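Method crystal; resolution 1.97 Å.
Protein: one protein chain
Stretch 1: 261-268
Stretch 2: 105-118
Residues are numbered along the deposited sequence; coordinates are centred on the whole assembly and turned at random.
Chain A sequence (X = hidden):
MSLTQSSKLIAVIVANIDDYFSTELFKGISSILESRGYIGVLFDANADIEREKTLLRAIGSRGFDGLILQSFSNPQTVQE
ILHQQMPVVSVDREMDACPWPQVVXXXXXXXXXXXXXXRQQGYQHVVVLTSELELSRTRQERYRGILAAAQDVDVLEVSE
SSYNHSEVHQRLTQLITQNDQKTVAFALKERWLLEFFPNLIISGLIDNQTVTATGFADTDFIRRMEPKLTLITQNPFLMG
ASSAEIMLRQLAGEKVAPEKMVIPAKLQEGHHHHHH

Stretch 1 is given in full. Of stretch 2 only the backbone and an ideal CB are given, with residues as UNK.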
ATOM      1  N   MET A 261       8.654  23.235   5.857  1.00 24.48           N
ATOM      2  CA  MET A 261       8.000  23.604   4.619  1.00 23.08           C
ATOM      3  C   MET A 261       6.615  23.008   4.771  1.00 23.84           C
ATOM      4  O   MET A 261       6.467  21.792   4.930  1.00 21.91           O
ATOM      5  CB  MET A 261       8.711  22.988   3.413  1.00 24.25           C
ATOM      6  CG  MET A 261       7.931  23.068   2.116  1.00 22.35           C
ATOM      7  SD  MET A 261       8.908  22.415   0.756  1.00 22.01           S
ATOM      8  CE  MET A 261       8.320  23.467  -0.612  1.00 22.53           C
ATOM      9  N   VAL A 262       5.608  23.872   4.744  1.00 22.70           N
ATOM     10  CA  VAL A 262       4.245  23.421   4.912  1.00 24.55           C
ATOM     11  C   VAL A 262       3.527  23.155   3.602  1.00 24.61           C
ATOM     12  O   VAL A 262       3.411  24.035   2.751  1.00 24.72           O
ATOM     13  CB  VAL A 262       3.430  24.436   5.755  1.00 25.30           C
ATOM     14  CG1 VAL A 262       3.418  25.769   5.070  1.00 30.10           C
ATOM     15  CG2 VAL A 262       2.013  23.935   5.977  1.00 26.56           C
ATOM     16  N   ILE A 263       3.066  21.914   3.452  1.00 24.10           N
ATOM     17  CA  ILE A 263       2.310  21.489   2.288  1.00 23.05           C
ATOM     18  C   ILE A 263       0.875  21.392   2.805  1.00 23.43           C
ATOM     19  O   ILE A 263       0.509  20.424   3.464  1.00 22.59           O
ATOM     20  CB  ILE A 263       2.772  20.103   1.788  1.00 23.20           C
ATOM     21  CG1 ILE A 263       4.244  20.159   1.352  1.00 22.31           C
ATOM     22  CG2 ILE A 263       1.877  19.646   0.641  1.00 20.30           C
ATOM     23  CD1 ILE A 263       4.519  21.072   0.184  1.00 25.60           C
ATOM     24  N   PRO A 264       0.050  22.412   2.539  1.00 24.07           N
ATOM     25  CA  PRO A 264      -1.339  22.390   3.005  1.00 24.09           C
ATOM     26  C   PRO A 264      -2.162  21.206   2.502  1.00 23.28           C
ATOM     27  O   PRO A 264      -2.120  20.847   1.324  1.00 21.95           O
ATOM     28  CB  PRO A 264      -1.884  23.722   2.511  1.00 24.81           C
ATOM     29  CG  PRO A 264      -1.084  23.963   1.268  1.00 25.87           C
ATOM     30  CD  PRO A 264       0.298  23.601   1.708  1.00 25.93           C
ATOM     31  N   ALA A 265      -2.891  20.584   3.417  1.00 22.71           N
ATOM     32  CA  ALA A 265      -3.741  19.465   3.051  1.00 22.94           C
ATOM     33  C   ALA A 265      -4.938  20.065   2.328  1.00 23.72           C
ATOM     34  O   ALA A 265      -5.226  21.256   2.466  1.00 22.15           O
ATOM     35  CB  ALA A 265      -4.205  18.715   4.299  1.00 20.33           C
ATOM     36  N   LYS A 266      -5.629  19.240   1.555  1.00 24.93           N
ATOM     37  CA  LYS A 266      -6.799  19.700   0.837  1.00 26.87           C
ATOM     38  C   LYS A 266      -8.039  18.884   1.192  1.00 26.08           C
ATOM     39  O   LYS A 266      -8.028  17.650   1.155  1.00 23.26           O
ATOM     40  CB  LYS A 266      -6.558  19.632  -0.676  1.00 27.72           C
ATOM     41  CG  LYS A 266      -5.355  20.431  -1.169  1.00 33.34           C
ATOM     42  CD  LYS A 266      -5.352  21.866  -0.616  1.00 36.30           C
ATOM     43  CE  LYS A 266      -4.226  22.705  -1.214  1.00 36.24           C
ATOM     44  NZ  LYS A 266      -2.881  22.057  -1.102  1.00 37.80           N
ATOM     45  N   LEU A 267      -9.104  19.598   1.542  1.00 28.60           N
ATOM     46  CA  LEU A 267     -10.398  19.002   1.863  1.00 29.61           C
ATOM     47  C   LEU A 267     -11.028  18.849   0.494  1.00 31.41           C
ATOM     48  O   LEU A 267     -11.407  19.846  -0.112  1.00 31.14           O
ATOM     49  CB  LEU A 267     -11.226  19.978   2.702  1.00 30.03           C
ATOM     50  CG  LEU A 267     -12.723  19.712   2.917  1.00 30.27           C
ATOM     51  CD1 LEU A 267     -12.910  18.419   3.667  1.00 30.03           C
ATOM     52  CD2 LEU A 267     -13.343  20.865   3.696  1.00 29.29           C
ATOM     53  N   GLN A 268     -11.139  17.617  -0.002  1.00 34.15           N
ATOM     54  CA  GLN A 268     -11.706  17.409  -1.326  1.00 38.65           C
ATOM     55  C   GLN A 268     -13.001  16.606  -1.419  1.00 40.22           C
ATOM     56  O   GLN A 268     -13.055  15.426  -1.060  1.00 39.74           O
ATOM     57  CB  GLN A 268     -10.665  16.769  -2.245  1.00 40.64           C
ATOM     58  CG  GLN A 268     -10.225  15.379  -1.811  1.00 43.64           C
ATOM     59  CD  GLN A 268      -9.445  14.660  -2.892  1.00 47.56           C
ATOM     60  OE1 GLN A 268      -8.464  15.190  -3.424  1.00 48.72           O
ATOM     61  NE2 GLN A 268      -9.875  13.445  -3.227  1.00 49.01           N
ATOM     62  N   UNK A 105       2.552  18.840   7.114  1.00 18.55           N
ATOM     63  CA  UNK A 105       1.187  19.221   6.759  1.00 20.98           C
ATOM     64  C   UNK A 105       0.696  20.205   7.831  1.00 21.78           C
ATOM     65  O   UNK A 105       1.139  20.155   8.976  1.00 21.64           O
ATOM     66  CB  UNK A 105       0.272  17.999   6.656  1.00 20.98           C
ATOM     67  N   UNK A 106      -0.214  21.097   7.455  1.00 24.63           N
ATOM     68  CA  UNK A 106      -0.791  22.056   8.401  1.00 25.52           C
ATOM     69  C   UNK A 106      -1.884  21.265   9.121  1.00 24.56           C
ATOM     70  O   UNK A 106      -3.072  21.503   8.915  1.00 24.97           O
ATOM     71  CB  UNK A 106      -1.333  23.311   7.715  1.00 25.52           C
ATOM     72  N   UNK A 107      -1.467  20.323   9.960  1.00 22.88           N
ATOM     73  CA  UNK A 107      -2.382  19.445  10.686  1.00 23.15           C
ATOM     74  C   UNK A 107      -3.489  20.102  11.497  1.00 23.61           C
ATOM     75  O   UNK A 107      -4.644  19.661  11.437  1.00 21.54           O
ATOM     76  CB  UNK A 107      -1.559  18.573  11.636  1.00 23.15           C
ATOM     77  N   UNK A 108      -3.132  21.138  12.256  1.00 24.55           N
ATOM     78  CA  UNK A 108      -4.097  21.870  13.080  1.00 25.70           C
ATOM     79  C   UNK A 108      -5.079  22.627  12.190  1.00 25.81           C
ATOM     80  O   UNK A 108      -6.293  22.445  12.305  1.00 26.47           O
ATOM     81  CB  UNK A 108      -3.380  22.837  14.025  1.00 25.70           C
ATOM     82  N   UNK A 109      -4.549  23.460  11.297  1.00 25.86           N
ATOM     83  CA  UNK A 109      -5.378  24.249  10.391  1.00 26.00           C
ATOM     84  C   UNK A 109      -6.269  23.402   9.498  1.00 26.14           C
ATOM     85  O   UNK A 109      -7.438  23.728   9.295  1.00 27.11           O
ATOM     86  CB  UNK A 109      -4.488  25.137   9.519  1.00 26.00           C
ATOM     87  N   UNK A 110      -5.718  22.322   8.953  1.00 24.20           N
ATOM     88  CA  UNK A 110      -6.490  21.441   8.084  1.00 22.72           C
ATOM     89  C   UNK A 110      -7.654  20.778   8.816  1.00 22.43           C
ATOM     90  O   UNK A 110      -8.771  20.724   8.298  1.00 22.93           O
ATOM     91  CB  UNK A 110      -5.577  20.368   7.487  1.00 22.72           C
ATOM     92  N   UNK A 111      -7.398  20.270  10.017  1.00 19.85           N
ATOM     93  CA  UNK A 111      -8.444  19.600  10.788  1.00 19.35           C
ATOM     94  C   UNK A 111      -9.532  20.595  11.152  1.00 20.07           C
ATOM     95  O   UNK A 111     -10.723  20.335  10.954  1.00 18.62           O
ATOM     96  CB  UNK A 111      -7.866  18.954  12.049  1.00 19.35           C
ATOM     97  N   UNK A 112      -9.093  21.730  11.684  1.00 19.65           N
ATOM     98  CA  UNK A 112      -9.972  22.818  12.102  1.00 23.48           C
ATOM     99  C   UNK A 112     -10.897  23.277  10.975  1.00 21.33           C
ATOM    100  O   UNK A 112     -12.097  23.443  11.180  1.00 21.23           O
ATOM    101  CB  UNK A 112      -9.138  24.000  12.601  1.00 23.48           C
ATOM    102  N   UNK A 113     -10.326  23.489   9.793  1.00 19.00           N
ATOM    103  CA  UNK A 113     -11.099  23.931   8.638  1.00 18.40           C
ATOM    104  C   UNK A 113     -12.094  22.860   8.205  1.00 19.68           C
ATOM    105  O   UNK A 113     -13.218  23.174   7.832  1.00 20.01           O
ATOM    106  CB  UNK A 113     -10.168  24.286   7.477  1.00 18.40           C
ATOM    107  N   UNK A 114     -11.673  21.597   8.250  1.00 19.41           N
ATOM    108  CA  UNK A 114     -12.552  20.496   7.877  1.00 19.00           C
ATOM    109  C   UNK A 114     -13.750  20.421   8.838  1.00 18.95           C
ATOM    110  O   UNK A 114     -14.900  20.240   8.411  1.00 17.90           O
ATOM    111  CB  UNK A 114     -11.780  19.175   7.876  1.00 19.00           C
ATOM    112  N   UNK A 115     -13.479  20.567  10.131  1.00 19.22           N
ATOM    113  CA  UNK A 115     -14.535  20.527  11.136  1.00 20.85           C
ATOM    114  C   UNK A 115     -15.491  21.696  10.897  1.00 21.80           C
ATOM    115  O   UNK A 115     -16.711  21.537  10.938  1.00 20.90           O
ATOM    116  CB  UNK A 115     -13.951  20.578  12.549  1.00 20.85           C
ATOM    117  N   UNK A 116     -14.922  22.870  10.650  1.00 22.08           N
ATOM    118  CA  UNK A 116     -15.719  24.064  10.406  1.00 22.79           C
ATOM    119  C   UNK A 116     -16.636  23.858   9.212  1.00 22.92           C
ATOM    120  O   UNK A 116     -17.814  24.213   9.258  1.00 23.86           O
ATOM    121  CB  UNK A 116     -14.816  25.278  10.179  1.00 22.79           C
ATOM    122  N   UNK A 117     -16.102  23.273   8.146  1.00 23.08           N
ATOM    123  CA  UNK A 117     -16.893  23.013   6.947  1.00 23.08           C
ATOM    124  C   UNK A 117     -18.058  22.085   7.278  1.00 23.78           C
ATOM    125  O   UNK A 117     -19.160  22.251   6.753  1.00 24.68           O
ATOM    126  CB  UNK A 117     -16.022  22.406   5.846  1.00 23.08           C
ATOM    127  N   UNK A 118     -17.808  21.104   8.146  1.00 23.13           N
ATOM    128  CA  UNK A 118     -18.848  20.155   8.540  1.00 22.91           C
ATOM    129  C   UNK A 118     -19.886  20.769   9.475  1.00 22.86           C
ATOM    130  O   UNK A 118     -21.065  20.439   9.391  1.00 23.22           O
ATOM    131  CB  UNK A 118     -18.210  18.938   9.214  1.00 22.91           C
TER

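Position 105 lies beside I263 in an extended backbone, phi/psi -103/152. Its CA-to-CB bond points away overall, yet the ideal CB is 4.0 Å from I263 O and 5.1 Å from A265 CB, so a small or beta-branched residue would suit, with one branch reaching the alanine. The residue is T105: its CG2 packs 3.7 Å from A265 CB, while OG1 is hydrogen-bonded elsewhere in the structure. Its backbone adds a CA-H...O contact, T105 CA to I263 O at 3.6 Å.

Position 106 comes right before the helix, and its CB points toward stretch 1. The ideal CB is 3.8 Å from V262 CG2, 4.8 Å from P264 CA and 5.3 Å from A265 N, an amide donor with no acceptor visible in either stretch. A short side chain carrying an acceptor fits: Asp or Asn, whose acceptor sits two bonds beyond CB. Asp is deposited. With chi1 in p, D106 accepts a hydrogen bond from A265 N to OD1 at 2.8 Å, and the same oxygen lies 3.0 Å from P264 CA. Asp is a familiar N-cap residue, but here the side chain makes no capping bond; its OD1 is used instead on A265 N of the other stretch. The aliphatic part also serves, with CB 3.9 Å from V262 CG2.

Positions 107, 108 and 109 begin the helix with no stretch 1 atom within 5.5 Å of their ideal CBs, so this contact hardly restricts them; they are N107, F108 and E109.

Position 110 points toward stretch 1, its ideal CB just 3.8 Å from A265 CB. That closeness favours a small residue, Ala above all, with Gly or Ser conceivable. A110 meets A265 methyl to methyl, CB to CB at 3.8 Å, letting helix and loop approach closely.

Positions 111 and 112 are out of reach and hold A111 and K112. Position 113 points toward stretch 1 but finds nothing near; several residues could serve, and A113 leaves the space open.

Position 114 points sideways, its ideal CB 4.4 Å from L267 CD1. A small apolar residue would suit, and A114 keeps that CB-to-CD1 spacing.

Positions 115 and 116 are free of this contact; T115 and T116 return their OG1 hydroxyls to the helix carbonyls of A111 and K112.

Position 117 points toward L267, its ideal CB 3.8 Å from CD2. Another small apolar residue is indicated: A117 packs its CB at 3.8 Å from L267 CD2, joining A114 around the leucine end.

Position 118 points sideways and stretch 1 sets little limit on it, so several residues could serve; F118 brings its ring nearer, without close contact.

Stretch 2 105-118: TDNFEAAKAATTAF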
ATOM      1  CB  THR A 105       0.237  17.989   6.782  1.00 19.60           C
ATOM      2  OG1 THR A 105       0.703  16.998   5.861  1.00 18.02           O
ATOM      3  CG2 THR A 105      -1.187  18.395   6.426  1.00 20.78           C
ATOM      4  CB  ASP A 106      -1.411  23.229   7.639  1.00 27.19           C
ATOM      5  CG  ASP A 106      -2.465  22.776   6.633  1.00 29.46           C
ATOM      6  OD1 ASP A 106      -2.181  21.846   5.842  1.00 30.97           O
ATOM      7  OD2 ASP A 106      -3.575  23.348   6.636  1.00 30.79           O
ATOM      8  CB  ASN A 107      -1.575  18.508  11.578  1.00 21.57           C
ATOM      9  CG  ASN A 107      -0.755  17.524  10.774  1.00 22.47           C
ATOM     10  OD1 ASN A 107      -1.300  16.596  10.178  1.00 20.56           O
ATOM     11  ND2 ASN A 107       0.557  17.731  10.737  1.00 19.83           N
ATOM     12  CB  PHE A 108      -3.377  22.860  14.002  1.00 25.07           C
ATOM     13  CG  PHE A 108      -4.308  23.755  14.784  1.00 27.47           C
ATOM     14  CD1 PHE A 108      -5.048  23.253  15.849  1.00 27.05           C
ATOM     15  CD2 PHE A 108      -4.444  25.103  14.445  1.00 26.61           C
ATOM     16  CE1 PHE A 108      -5.919  24.082  16.570  1.00 26.65           C
ATOM     17  CE2 PHE A 108      -5.306  25.936  15.154  1.00 26.62           C
ATOM     18  CZ  PHE A 108      -6.048  25.423  16.222  1.00 26.50           C
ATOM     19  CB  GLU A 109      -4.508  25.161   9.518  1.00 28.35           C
ATOM     20  CG  GLU A 109      -4.060  26.427  10.213  1.00 33.54           C
ATOM     21  CD  GLU A 109      -5.225  27.172  10.829  1.00 35.79           C
ATOM     22  OE1 GLU A 109      -6.248  27.345  10.133  1.00 38.09           O
ATOM     23  OE2 GLU A 109      -5.116  27.579  12.006  1.00 38.23           O
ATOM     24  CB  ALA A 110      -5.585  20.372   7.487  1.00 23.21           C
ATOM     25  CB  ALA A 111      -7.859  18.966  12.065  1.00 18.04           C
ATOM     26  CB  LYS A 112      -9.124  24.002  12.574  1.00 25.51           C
ATOM     27  CG  LYS A 112      -9.906  25.220  13.028  1.00 29.59           C
ATOM     28  CD  LYS A 112      -9.014  26.456  12.937  1.00 35.12           C
ATOM     29  CE  LYS A 112      -9.767  27.736  13.219  1.00 38.65           C
ATOM     30  NZ  LYS A 112      -8.924  28.932  12.895  1.00 42.02           N
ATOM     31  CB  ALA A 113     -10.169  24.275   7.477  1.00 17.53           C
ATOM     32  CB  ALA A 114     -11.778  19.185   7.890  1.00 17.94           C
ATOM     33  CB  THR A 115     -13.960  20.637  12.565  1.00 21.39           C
ATOM     34  OG1 THR A 115     -13.110  19.515  12.824  1.00 25.48           O
ATOM     35  CG2 THR A 115     -15.074  20.645  13.592  1.00 21.11           C
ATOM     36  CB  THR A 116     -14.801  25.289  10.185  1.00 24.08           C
ATOM     37  OG1 THR A 116     -14.179  25.622  11.434  1.00 27.04           O
ATOM     38  CG2 THR A 116     -15.595  26.503   9.659  1.00 22.11           C
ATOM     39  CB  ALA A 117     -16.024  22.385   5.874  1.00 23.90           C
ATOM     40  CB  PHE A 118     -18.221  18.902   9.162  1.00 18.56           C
ATOM     41  CG  PHE A 118     -17.855  17.863   8.145  1.00 19.34           C
ATOM     42  CD1 PHE A 118     -18.848  17.104   7.533  1.00 17.44           C
ATOM     43  CD2 PHE A 118     -16.530  17.702   7.729  1.00 18.30           C
ATOM     44  CE1 PHE A 118     -18.536  16.206   6.514  1.00 19.27           C
ATOM     45  CE2 PHE A 118     -16.200  16.807   6.709  1.00 18.16           C
ATOM     46  CZ  PHE A 118     -17.203  16.055   6.095  1.00 18.52           C
TER
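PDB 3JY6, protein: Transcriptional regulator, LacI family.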